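Local coordinates for HIT domain-containing protein (Leishmania major, PDB 3KSV) that binds zinc and belongs to the histidine triad family, whose members are nucleotide hydrolases and nucleotidyl transferases, so it probably acts on a nucleotide substrate, at the zinc ion site and the interface of chains A and B. Numbering follows the deposited sequence. Chains: chain A/B, Uncharacterized protein.

Contact 1 is a zinc site within one chain; contact 2 is part of the two-fold interface between chains A and B. Their centres lie about 20 Å apart and no residue occurs in both. Strand 48-52 of chain A connects them: A:Met48 at its start faces the partner helix, and A:Pro52 at its end supports a zinc ligand. From A:His106 of the triad motif the chain runs into strand 109-114, where A:Pro113 lies at the rim of contact 2. The zinc likely braces one chain, while contact 2 joins two. Predicted catalytic A:His108 is about 8 Å from the centre of contact 1.

Contact 1: the zinc ion site. Residues chain A 10, 13, 15-16, 52, 55, 105-106. With ZN (zinc ion), chain C.
Two cysteines and two histidines hold the zinc ion in a near-tetrahedral site. A:Cys13 and A:Cys16 form a CxxC motif. A:His55 and A:His106 complete the set. Both rings use ND1, the nitrogen next to the branch carbon. A:His55 ND1 is 2.0 Å from ZN, and A:His106 ND1 is 2.3 Å from it. The bond from the side-chain sulfur A:Cys16 SG to ZN is 2.5 Å long. The widest angle at the metal, 121°, lies between the two sulfurs.

The torsions aim the ligands. SG of A:Cys13 is anti to its backbone N (chi1 172°), whereas SG of A:Cys16 lies beside its own N (chi1 -78°). Both histidines have CG anti to the backbone N.

Hydrogen bonds fix the second shell. The backbone A:Cys16 N donates to A:Cys13 SG at 3.5 Å, and the bond is nearly straight. This link ties the start of helix 14-20 to the first sulfur and may temper its negative charge. On the far side of the A:His106 ring, NE2 donates to the carbonyl A:Pro52 O at 2.8 Å. The acceptor lies in the ring plane, so the bond fixes the rotation of the imidazole and leaves ND1 to the metal.

Packing steadies the rings. A:Ala10 CA sits over the centre of the A:His55 ring, 4.0 Å above its plane. A:Phe15 CB lies over one face of A:His106, offset toward the rim.

The site joins distant parts of the chain. The N-terminal segment and helix 14-20 bring the cysteines, the loop after strand 48-52 brings A:His55, and A:His106 opens the histidine triad motif. The zinc therefore probably has a structural role, pinning the N-terminal segment beside the triad.

Contact 2: the interface of chains A and B. Residues chain A 28, 38-39, 45-46, 48, 81, 113; chain B 130, 134-135, 138-139, 142.
Most of the chain B side is helix 132-147, with B:Val130 extended just before it, and it meets loops, strand ends and the end of helix 64-82 of chain A, including A:Gly46 with a positive phi of 92°.

A:Arg45 carries the polar part. Its CG is anti to the backbone N, and the chain bends at chi2 (69°). The guanidinium grips the carboxylate of B:Asp138 side-on. NE donates to OD2 of B:Asp138 at 2.7 Å; OD2 lies nearly in the guanidinium plane and accepts on its syn lone pair. NH2 of A:Arg45 donates to OD1 of B:Asp138 at 2.8 Å, but comes from above the carboxylate plane. B:Glu134 lies over one face of the guanidinium, its CB 3.6 Å from A:Arg45 CZ. Its carboxylate stacks on the guanidinium and adds a longer salt bridge, from OE2 to A:Arg45 NH1 at 3.9 Å.

B:Tyr142 reaches deeper into chain A. Its phenol OH donates to the carbonyl A:Gly46 O at 2.6 Å, in the carbonyl plane and on a lone pair. The same oxygen lies at the ring edge, in plane. A:Met48 meets the ring tip to tip, with SD 3.6 Å from B:Tyr142 CD2. A:Val81 CG2 packs by the phenol end, and A:Val28 CG1 by B:Tyr142 CB.

A:Met38 bends at chi2 and chi3 and crosses B:Asp138 and B:Tyr142 at about a right angle. Its CE lies 3.6 Å from B:Asp138 CB. B:Leu135 CD2 packs on its CB.

The patch docks the C-terminal helix of one chain on the other. With its two-fold twin it contributes to the pairing in the deposited assembly, likely the biological dimer, as HINT-type proteins commonly dimerise.

Contact 1: the zinc ion site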
# COMPACT_ATOMS: atom_id res chain seq x y z
N ALA A 10 -3.23 21.10 -8.34
CA ALA A 10 -2.29 20.43 -9.26
C ALA A 10 -1.17 21.42 -9.64
O ALA A 10 -0.04 21.02 -9.95
CB ALA A 10 -3.03 19.92 -10.52
N CYS A 13 1.30 21.18 -6.84
CA CYS A 13 1.57 19.77 -6.52
C CYS A 13 2.93 19.37 -7.04
O CYS A 13 3.11 19.20 -8.25
CB CYS A 13 0.51 18.86 -7.13
SG CYS A 13 0.89 17.09 -7.00
N PHE A 15 4.44 16.62 -7.28
CA PHE A 15 4.54 15.41 -8.12
C PHE A 15 4.07 15.67 -9.53
O PHE A 15 4.64 15.15 -10.48
CB PHE A 15 3.80 14.21 -7.51
CG PHE A 15 4.44 13.69 -6.25
CD1 PHE A 15 5.82 13.63 -6.12
CD2 PHE A 15 3.67 13.23 -5.22
CE1 PHE A 15 6.40 13.15 -4.97
CE2 PHE A 15 4.25 12.76 -4.07
CZ PHE A 15 5.61 12.72 -3.94
N CYS A 16 3.05 16.50 -9.67
CA CYS A 16 2.69 16.97 -11.01
C CYS A 16 3.83 17.75 -11.66
O CYS A 16 4.06 17.64 -12.86
CB CYS A 16 1.41 17.81 -10.97
SG CYS A 16 -0.11 16.83 -10.85
N PRO A 52 0.75 7.47 -9.46
CA PRO A 52 0.06 7.56 -10.73
C PRO A 52 0.41 8.86 -11.43
O PRO A 52 0.66 9.88 -10.78
CB PRO A 52 -1.41 7.55 -10.32
CG PRO A 52 -1.41 8.23 -9.01
CD PRO A 52 -0.17 7.73 -8.34
N HIS A 55 -3.35 13.20 -11.59
CA HIS A 55 -3.46 13.89 -10.29
C HIS A 55 -4.72 13.43 -9.56
O HIS A 55 -5.78 14.05 -9.67
CB HIS A 55 -3.44 15.43 -10.42
CG HIS A 55 -3.43 16.14 -9.10
ND1 HIS A 55 -2.28 16.35 -8.37
CD2 HIS A 55 -4.44 16.67 -8.37
CE1 HIS A 55 -2.57 16.98 -7.25
NE2 HIS A 55 -3.88 17.20 -7.23
N PRO A 105 -0.71 16.43 -1.85
CA PRO A 105 -2.05 15.99 -2.23
C PRO A 105 -2.13 15.25 -3.58
O PRO A 105 -2.93 15.61 -4.45
CB PRO A 105 -2.86 17.31 -2.25
CG PRO A 105 -1.87 18.35 -2.63
CD PRO A 105 -0.52 17.88 -2.08
N HIS A 106 -1.30 14.21 -3.73
CA HIS A 106 -1.26 13.39 -4.95
C HIS A 106 -0.91 11.98 -4.46
O HIS A 106 -0.01 11.82 -3.62
CB HIS A 106 -0.23 13.99 -5.94
CG HIS A 106 -0.08 13.27 -7.25
ND1 HIS A 106 -0.05 13.92 -8.47
CD2 HIS A 106 0.12 11.96 -7.54
CE1 HIS A 106 0.13 13.05 -9.44
NE2 HIS A 106 0.23 11.85 -8.91
ZN ZN C . -0.30 16.17 -8.47

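Contact 2: the interface of chains A and B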
# COMPACT_ATOMS: atom_id res chain seq x y z
N VAL A 28 13.03 6.06 -11.96
CA VAL A 28 13.37 4.63 -11.70
C VAL A 28 12.59 3.67 -12.62
O VAL A 28 13.06 2.58 -12.97
CB VAL A 28 13.17 4.30 -10.18
CG1 VAL A 28 13.12 2.80 -9.93
CG2 VAL A 28 14.27 4.96 -9.35
N MET A 38 13.11 7.88 -6.57
CA MET A 38 13.63 7.83 -5.21
C MET A 38 13.02 8.94 -4.35
O MET A 38 12.65 10.01 -4.84
CB MET A 38 15.16 7.94 -5.22
CG MET A 38 15.89 6.91 -6.12
SD MET A 38 15.56 5.18 -5.71
CE MET A 38 16.10 5.17 -4.00
N ASP A 39 12.92 8.69 -3.04
CA ASP A 39 12.47 9.73 -2.12
C ASP A 39 13.74 10.47 -1.68
O ASP A 39 14.68 9.87 -1.16
CB ASP A 39 11.72 9.12 -0.92
CG ASP A 39 10.87 10.15 -0.17
OD1 ASP A 39 11.31 11.28 0.01
OD2 ASP A 39 9.76 9.82 0.30
N ARG A 45 17.72 4.15 3.70
CA ARG A 45 18.42 4.07 2.42
C ARG A 45 17.64 3.18 1.43
O ARG A 45 17.29 2.05 1.77
CB ARG A 45 19.84 3.54 2.68
CG ARG A 45 20.70 3.28 1.47
CD ARG A 45 21.12 4.54 0.75
NE ARG A 45 21.74 4.18 -0.52
CZ ARG A 45 23.02 3.83 -0.71
NH1 ARG A 45 23.91 3.83 0.29
NH2 ARG A 45 23.42 3.52 -1.94
N GLY A 46 17.36 3.70 0.23
CA GLY A 46 16.61 2.96 -0.81
C GLY A 46 15.10 3.16 -0.83
O GLY A 46 14.39 2.51 -1.59
N MET A 48 11.73 4.53 -1.81
CA MET A 48 11.26 4.98 -3.09
C MET A 48 9.78 5.21 -3.07
O MET A 48 9.10 4.87 -2.10
CB MET A 48 11.65 3.99 -4.20
CG MET A 48 11.04 2.59 -4.15
SD MET A 48 11.47 1.68 -5.65
CE MET A 48 10.58 2.71 -6.85
N VAL A 81 13.26 -3.39 -4.48
CA VAL A 81 13.56 -3.05 -3.08
C VAL A 81 13.98 -4.28 -2.27
O VAL A 81 14.82 -4.18 -1.35
CB VAL A 81 12.37 -2.28 -2.40
CG1 VAL A 81 12.53 -2.23 -0.90
CG2 VAL A 81 12.26 -0.88 -2.95
N PRO A 113 12.57 0.50 2.81
CA PRO A 113 13.40 -0.59 3.35
C PRO A 113 13.46 -0.54 4.86
O PRO A 113 13.53 0.55 5.44
CB PRO A 113 14.79 -0.28 2.78
CG PRO A 113 14.50 0.47 1.51
CD PRO A 113 13.27 1.27 1.77
N VAL B 130 20.47 11.19 2.63
CA VAL B 130 21.14 10.38 1.61
C VAL B 130 21.81 11.33 0.59
O VAL B 130 21.28 12.40 0.25
CB VAL B 130 20.20 9.33 0.94
CG1 VAL B 130 20.92 8.57 -0.16
CG2 VAL B 130 19.66 8.32 1.96
N GLU B 134 24.61 8.29 -3.78
CA GLU B 134 23.87 7.12 -3.30
C GLU B 134 22.50 6.98 -3.96
O GLU B 134 22.06 5.88 -4.26
CB GLU B 134 23.72 7.19 -1.77
CG GLU B 134 25.05 7.07 -1.04
CD GLU B 134 24.96 7.36 0.45
OE1 GLU B 134 23.96 7.97 0.91
OE2 GLU B 134 25.93 6.99 1.15
N LEU B 135 21.83 8.11 -4.18
CA LEU B 135 20.54 8.12 -4.86
C LEU B 135 20.68 7.62 -6.29
O LEU B 135 19.78 6.96 -6.79
CB LEU B 135 19.96 9.54 -4.90
CG LEU B 135 19.30 10.05 -3.62
CD1 LEU B 135 18.87 11.51 -3.82
CD2 LEU B 135 18.12 9.16 -3.23
N ASP B 138 21.27 3.75 -6.20
CA ASP B 138 20.00 3.06 -5.95
C ASP B 138 19.07 3.16 -7.15
O ASP B 138 18.39 2.20 -7.47
CB ASP B 138 19.30 3.60 -4.70
CG ASP B 138 20.13 3.46 -3.43
OD1 ASP B 138 21.14 2.70 -3.42
OD2 ASP B 138 19.79 4.13 -2.42
N ALA B 139 19.02 4.31 -7.82
CA ALA B 139 18.10 4.50 -8.95
C ALA B 139 18.47 3.59 -10.10
O ALA B 139 17.60 3.03 -10.75
CB ALA B 139 18.08 5.95 -9.40
N TYR B 142 17.74 -0.24 -8.98
CA TYR B 142 16.29 -0.44 -9.03
C TYR B 142 15.73 -0.44 -10.46
O TYR B 142 14.91 -1.30 -10.80
CB TYR B 142 15.60 0.67 -8.24
CG TYR B 142 15.65 0.56 -6.73
CD1 TYR B 142 16.30 -0.48 -6.07
CD2 TYR B 142 15.01 1.52 -5.96
CE1 TYR B 142 16.31 -0.55 -4.69
CE2 TYR B 142 15.01 1.46 -4.59
CZ TYR B 142 15.66 0.44 -3.96
OH TYR B 142 15.64 0.43 -2.60